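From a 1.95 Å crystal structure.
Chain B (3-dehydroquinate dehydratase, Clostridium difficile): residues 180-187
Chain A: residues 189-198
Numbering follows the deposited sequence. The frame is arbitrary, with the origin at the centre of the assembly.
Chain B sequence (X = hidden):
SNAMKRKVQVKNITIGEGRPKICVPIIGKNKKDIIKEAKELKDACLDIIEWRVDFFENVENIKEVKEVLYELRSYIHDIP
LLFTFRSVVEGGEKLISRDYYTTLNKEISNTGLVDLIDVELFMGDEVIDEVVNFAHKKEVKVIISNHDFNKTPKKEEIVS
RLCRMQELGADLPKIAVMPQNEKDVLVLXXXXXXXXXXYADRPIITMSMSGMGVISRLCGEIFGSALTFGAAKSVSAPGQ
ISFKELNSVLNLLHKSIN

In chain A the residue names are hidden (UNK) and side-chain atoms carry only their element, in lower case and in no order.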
ATOM      1  N   GLN B 180      13.471   3.757  10.375  1.00 25.53           N
ATOM      2  CA  GLN B 180      13.508   4.545  11.592  1.00 26.92           C
ATOM      3  C   GLN B 180      12.469   5.675  11.460  1.00 27.66           C
ATOM      4  O   GLN B 180      12.102   6.324  12.444  1.00 27.30           O
ATOM      5  CB  GLN B 180      14.899   5.115  11.807  1.00 27.73           C
ATOM      6  CG  GLN B 180      15.969   4.047  12.021  1.00 29.28           C
ATOM      7  CD  GLN B 180      17.351   4.623  12.238  1.00 32.64           C
ATOM      8  OE1 GLN B 180      17.556   5.835  12.150  1.00 38.65           O
ATOM      9  NE2 GLN B 180      18.319   3.749  12.512  1.00 35.22           N
ATOM     10  N   ASN B 181      12.004   5.899  10.236  1.00 26.39           N
ATOM     11  CA  ASN B 181      11.002   6.926   9.962  1.00 28.20           C
ATOM     12  C   ASN B 181      10.279   6.617   8.664  1.00 27.29           C
ATOM     13  O   ASN B 181      10.638   5.664   7.951  1.00 25.37           O
ATOM     14  CB  ASN B 181      11.642   8.315   9.941  1.00 28.83           C
ATOM     15  CG  ASN B 181      12.810   8.419   8.951  1.00 32.36           C
ATOM     16  OD1 ASN B 181      12.754   7.908   7.829  1.00 31.15           O
ATOM     17  ND2 ASN B 181      13.865   9.115   9.364  1.00 43.12           N
ATOM     18  N   GLU B 182       9.264   7.416   8.352  1.00 26.03           N
ATOM     19  CA  GLU B 182       8.454   7.171   7.178  1.00 26.25           C
ATOM     20  C   GLU B 182       9.271   7.315   5.907  1.00 27.01           C
ATOM     21  O   GLU B 182       9.116   6.530   4.961  1.00 22.90           O
ATOM     22  CB  GLU B 182       7.242   8.125   7.141  1.00 29.46           C
ATOM     23  CG  GLU B 182       6.232   7.902   8.264  1.00 30.92           C
ATOM     24  CD  GLU B 182       6.648   8.521   9.595  1.00 35.22           C
ATOM     25  OE1 GLU B 182       7.739   9.153   9.685  1.00 33.89           O
ATOM     26  OE2 GLU B 182       5.872   8.381  10.557  1.00 38.97           O
ATOM     27  N   LYS B 183      10.166   8.300   5.887  1.00 26.00           N
ATOM     28  CA  LYS B 183      10.991   8.515   4.706  1.00 28.81           C
ATOM     29  C   LYS B 183      11.826   7.277   4.373  1.00 27.34           C
ATOM     30  O   LYS B 183      12.052   6.987   3.179  1.00 28.06           O
ATOM     31  CB  LYS B 183      11.882   9.757   4.852  1.00 32.05           C
ATOM     32  CG  LYS B 183      12.619  10.114   3.555  1.00 36.56           C
ATOM     33  CD  LYS B 183      13.214  11.531   3.580  1.00 43.63           C
ATOM     34  CE  LYS B 183      13.987  11.806   2.283  1.00 47.25           C
ATOM     35  NZ  LYS B 183      14.454  13.224   2.145  1.00 51.54           N
ATOM     36  N   ASP B 184      12.253   6.538   5.408  1.00 24.42           N
ATOM     37  CA  ASP B 184      13.064   5.290   5.224  1.00 24.01           C
ATOM     38  C   ASP B 184      12.303   4.216   4.445  1.00 22.43           C
ATOM     39  O   ASP B 184      12.901   3.456   3.658  1.00 21.39           O
ATOM     40  CB  ASP B 184      13.501   4.698   6.567  1.00 22.51           C
ATOM     41  CG  ASP B 184      14.691   5.403   7.172  1.00 28.31           C
ATOM     42  OD1 ASP B 184      15.363   6.187   6.462  1.00 28.44           O
ATOM     43  OD2 ASP B 184      14.977   5.143   8.374  1.00 29.18           O
ATOM     44  N   VAL B 185      11.000   4.137   4.681  1.00 23.21           N
ATOM     45  CA  VAL B 185      10.139   3.197   3.932  1.00 21.34           C
ATOM     46  C   VAL B 185      10.190   3.576   2.453  1.00 22.67           C
ATOM     47  O   VAL B 185      10.350   2.708   1.579  1.00 21.78           O
ATOM     48  CB  VAL B 185       8.703   3.235   4.403  1.00 22.69           C
ATOM     49  CG1 VAL B 185       7.852   2.261   3.576  1.00 22.49           C
ATOM     50  CG2 VAL B 185       8.593   2.906   5.892  1.00 18.51           C
ATOM     51  N   LEU B 186      10.076   4.877   2.174  1.00 22.49           N
ATOM     52  CA  LEU B 186      10.121   5.357   0.799  1.00 23.22           C
ATOM     53  C   LEU B 186      11.496   5.099   0.154  1.00 23.16           C
ATOM     54  O   LEU B 186      11.582   4.778  -1.033  1.00 25.01           O
ATOM     55  CB  LEU B 186       9.722   6.848   0.725  1.00 24.12           C
ATOM     56  CG  LEU B 186       8.305   7.191   1.249  1.00 26.14           C
ATOM     57  CD1 LEU B 186       8.009   8.671   1.118  1.00 22.52           C
ATOM     58  CD2 LEU B 186       7.234   6.381   0.516  1.00 25.76           C
ATOM     59  N   VAL B 187      12.570   5.221   0.928  1.00 24.24           N
ATOM     60  CA  VAL B 187      13.932   4.927   0.404  1.00 23.39           C
ATOM     61  C   VAL B 187      14.049   3.466  -0.054  1.00 22.19           C
ATOM     62  O   VAL B 187      14.579   3.166  -1.156  1.00 22.29           O
ATOM     63  CB  VAL B 187      15.009   5.249   1.460  1.00 24.42           C
ATOM     64  CG1 VAL B 187      16.390   4.680   1.041  1.00 21.65           C
ATOM     65  CG2 VAL B 187      15.063   6.785   1.726  1.00 28.59           C
TER
ATOM     66  N   UNK A 189       3.982  10.751  -1.845  1.00 18.35           N
ATOM     67  CA  UNK A 189       3.966  10.232  -0.460  1.00 17.01           C
ATOM     68  C   UNK A 189       4.959  10.980   0.459  1.00 18.37           C
ATOM     69  O   UNK A 189       4.645  11.266   1.609  1.00 16.61           O
ATOM     70  c   UNK A 189       4.242   8.722  -0.437  1.00 16.77           C
ATOM     71  c   UNK A 189       1.823   8.006  -0.336  1.00 18.42           C
ATOM     72  c   UNK A 189       3.142   7.823  -1.077  1.00 19.23           C
ATOM     73  c   UNK A 189       3.533   6.324  -1.103  1.00 16.70           C
ATOM     74  N   UNK A 190       6.148  11.292  -0.062  1.00 17.60           N
ATOM     75  CA  UNK A 190       7.174  12.005   0.725  1.00 20.47           C
ATOM     76  C   UNK A 190       6.686  13.422   1.089  1.00 20.66           C
ATOM     77  O   UNK A 190       6.846  13.883   2.236  1.00 18.58           O
ATOM     78  c   UNK A 190       8.514  12.065  -0.044  1.00 20.52           C
ATOM     79  c   UNK A 190      11.028  12.574   0.046  1.00 44.06           C
ATOM     80  c   UNK A 190       9.702  12.476   0.827  1.00 32.28           C
ATOM     81  o   UNK A 190      11.158  11.895  -1.001  1.00 45.32           O
ATOM     82  o   UNK A 190      11.922  13.350   0.477  1.00 47.42           O
ATOM     83  N   UNK A 191       6.086  14.104   0.113  1.00 17.57           N
ATOM     84  CA  UNK A 191       5.518  15.442   0.336  1.00 18.08           C
ATOM     85  C   UNK A 191       4.407  15.403   1.384  1.00 17.63           C
ATOM     86  O   UNK A 191       4.317  16.294   2.234  1.00 17.37           O
ATOM     87  c   UNK A 191       4.982  16.027  -0.999  1.00 15.52           C
ATOM     88  N   UNK A 192       3.573  14.361   1.320  1.00 17.62           N
ATOM     89  CA  UNK A 192       2.499  14.168   2.250  1.00 16.28           C
ATOM     90  C   UNK A 192       3.016  14.083   3.683  1.00 17.40           C
ATOM     91  O   UNK A 192       2.520  14.796   4.564  1.00 16.60           O
ATOM     92  o   UNK A 192       1.145  12.971   0.585  1.00 16.17           O
ATOM     93  c   UNK A 192       1.693  12.882   1.926  1.00 17.72           C
ATOM     94  c   UNK A 192       0.555  12.661   2.947  1.00 13.81           C
ATOM     95  N   UNK A 193       4.003  13.217   3.925  1.00 17.13           N
ATOM     96  CA  UNK A 193       4.495  13.028   5.285  1.00 17.58           C
ATOM     97  C   UNK A 193       5.302  14.242   5.760  1.00 16.78           C
ATOM     98  O   UNK A 193       5.256  14.574   6.922  1.00 18.60           O
ATOM     99  c   UNK A 193       5.559  11.368   6.845  1.00 19.72           C
ATOM    100  o   UNK A 193       6.682  11.409   7.312  1.00 21.83           O
ATOM    101  c   UNK A 193       5.311  11.744   5.415  1.00 20.83           C
ATOM    102  n   UNK A 193       4.490  11.036   7.566  1.00 23.04           N
ATOM    103  N   UNK A 194       6.040  14.892   4.851  1.00 17.47           N
ATOM    104  CA  UNK A 194       6.781  16.112   5.200  1.00 19.70           C
ATOM    105  C   UNK A 194       5.776  17.188   5.680  1.00 19.96           C
ATOM    106  O   UNK A 194       5.982  17.833   6.709  1.00 17.66           O
ATOM    107  c   UNK A 194       8.457  17.887   4.291  1.00 24.65           C
ATOM    108  o   UNK A 194       9.923  16.439   5.535  1.00 38.34           O
ATOM    109  c   UNK A 194       7.587  16.637   3.998  1.00 20.75           C
ATOM    110  c   UNK A 194       9.734  17.588   5.083  1.00 34.54           C
ATOM    111  o   UNK A 194      10.552  18.514   5.242  1.00 35.52           O
ATOM    112  N   UNK A 195       4.680  17.356   4.928  1.00 17.67           N
ATOM    113  CA  UNK A 195       3.653  18.319   5.293  1.00 17.73           C
ATOM    114  C   UNK A 195       3.045  17.916   6.631  1.00 17.47           C
ATOM    115  O   UNK A 195       2.976  18.729   7.594  1.00 19.59           O
ATOM    116  s   UNK A 195       2.052  21.093   4.454  1.00 20.86           S
ATOM    117  c   UNK A 195       0.656  21.907   5.258  1.00 19.36           C
ATOM    118  c   UNK A 195       2.586  18.394   4.205  1.00 16.76           C
ATOM    119  c   UNK A 195       1.482  19.390   4.492  1.00 20.13           C
ATOM    120  N   UNK A 196       2.634  16.654   6.706  1.00 18.53           N
ATOM    121  CA  UNK A 196       2.036  16.085   7.909  1.00 19.19           C
ATOM    122  C   UNK A 196       2.870  16.299   9.195  1.00 21.20           C
ATOM    123  O   UNK A 196       2.342  16.745  10.219  1.00 22.01           O
ATOM    124  c   UNK A 196       1.815  14.571   7.706  1.00 20.56           C
ATOM    125  c   UNK A 196       1.922  13.323   9.883  1.00 28.50           C
ATOM    126  c   UNK A 196      -0.840  13.237  10.079  1.00 25.91           C
ATOM    127  c   UNK A 196      -0.067  12.662  11.081  1.00 30.47           C
ATOM    128  c   UNK A 196       1.317  12.705  10.984  1.00 30.97           C
ATOM    129  c   UNK A 196       1.161  13.895   8.874  1.00 19.36           C
ATOM    130  c   UNK A 196      -0.212  13.854   8.976  1.00 21.28           C
ATOM    131  N   UNK A 197       4.162  15.987   9.136  1.00 21.24           N
ATOM    132  CA  UNK A 197       5.022  16.091  10.319  1.00 21.56           C
ATOM    133  C   UNK A 197       5.581  17.476  10.654  1.00 21.76           C
ATOM    134  O   UNK A 197       5.758  17.787  11.815  1.00 21.12           O
ATOM    135  n   UNK A 197       9.141  11.766  10.191  1.00 41.91           N
ATOM    136  c   UNK A 197       5.774  13.606  10.357  1.00 28.37           C
ATOM    137  c   UNK A 197       6.914  12.692  10.773  1.00 38.16           C
ATOM    138  c   UNK A 197       6.196  15.095  10.222  1.00 24.34           C
ATOM    139  c   UNK A 197       8.095  12.778   9.839  1.00 42.36           C
ATOM    140  N   UNK A 198       5.824  18.313   9.649  1.00 19.66           N
ATOM    141  CA  UNK A 198       6.538  19.554   9.868  1.00 21.34           C
ATOM    142  C   UNK A 198       5.766  20.869   9.752  1.00 21.29           C
ATOM    143  O   UNK A 198       6.057  21.815  10.479  1.00 21.63           O
ATOM    144  c   UNK A 198       8.630  20.867   9.148  1.00 25.17           C
ATOM    145  c   UNK A 198       9.080  17.951  10.277  1.00 25.01           C
ATOM    146  c   UNK A 198       8.586  18.354   8.891  1.00 25.59           C
ATOM    147  c   UNK A 198       7.765  19.642   8.864  1.00 22.99           C
TER
HETATM  148  O   HOH W   1       4.062  10.753  10.394  1.00 37.24           O
HETATM  149  O   HOH W   2      10.274  10.632   7.797  1.00 26.30           O

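Position 189 carries four carbons, forked at the second; its CB lies 3.9 Å from CD2 of L186(B). A fork one carbon beyond CB means leucine, L189(A), whose apolar side chain suits a buried place against another leucine.

Position 190 has three carbons, the third bearing two oxygens. CA-to-CB points sideways, but the extended chain brings one oxygen to 3.0 Å from NZ of K183(B), a salt bridge whose hydrogen bond is weak. The aliphatic part also packs, with CB of position 190 3.6 Å from CD1 of L186(B). A carboxylate on a two-carbon arm is glutamate, E190(A).

At position 191 a single carbon, pointing away from this stretch of chain B, identifies alanine, A191(A). The site is buried, a place its small methyl fills without polar needs.

Position 192 shows one carbon carrying an oxygen and a carbon, out of reach of this stretch of chain B: threonine, T192(A). Its hydroxyl is hydrogen-bonded to a residue just outside the stretch.

Position 193 has two carbons, the second with one oxygen and one nitrogen. The oxygen approaches CB of E182(B) at 3.3 Å, while the nitrogen donates to water 1 at 2.9 Å; that water in turn donates a weak bond to OE2 of E182(B) at 3.0 Å. This short amide is asparagine, N193(A). It supplies a donor that reaches the carboxylate through water 1; its OD1 faces another acceptor, OE1 of E182(B), and makes no hydrogen bond with it.

Position 194 repeats the pattern of three carbons and two terminal oxygens, without contact to this stretch of chain B, so it is glutamate, E194(A).

Position 195 is an unbranched run of two carbons, sulfur and a carbon, far from this stretch of chain B: methionine, M195(A), flexible and apolar in a buried site.

Position 196 has one carbon leading to a six-carbon ring; CB points toward this stretch of chain B, yet the ring makes no contact. It is phenylalanine, F196(A).

Position 197 has four carbons in a row ending in a nitrogen, which lies 3.0 Å from OE1 of E182(B) in a hydrogen-bonded salt bridge. This is lysine, K197(A), long enough to span the gap.

Position 198 has four carbons forked at the first, one arm two carbons long: isoleucine, I198(A).

The helices run nearly antiparallel, at 173°. L186(B) packs against L189(A) and E190(A), while two salt bridges of opposite polarity link the chains. Water 2 adds a bridge, accepting from NZ of K197(A) at 2.9 Å and N of K183(B) at 3.0 Å.

Chain A 189-198: LEATNEMFKI
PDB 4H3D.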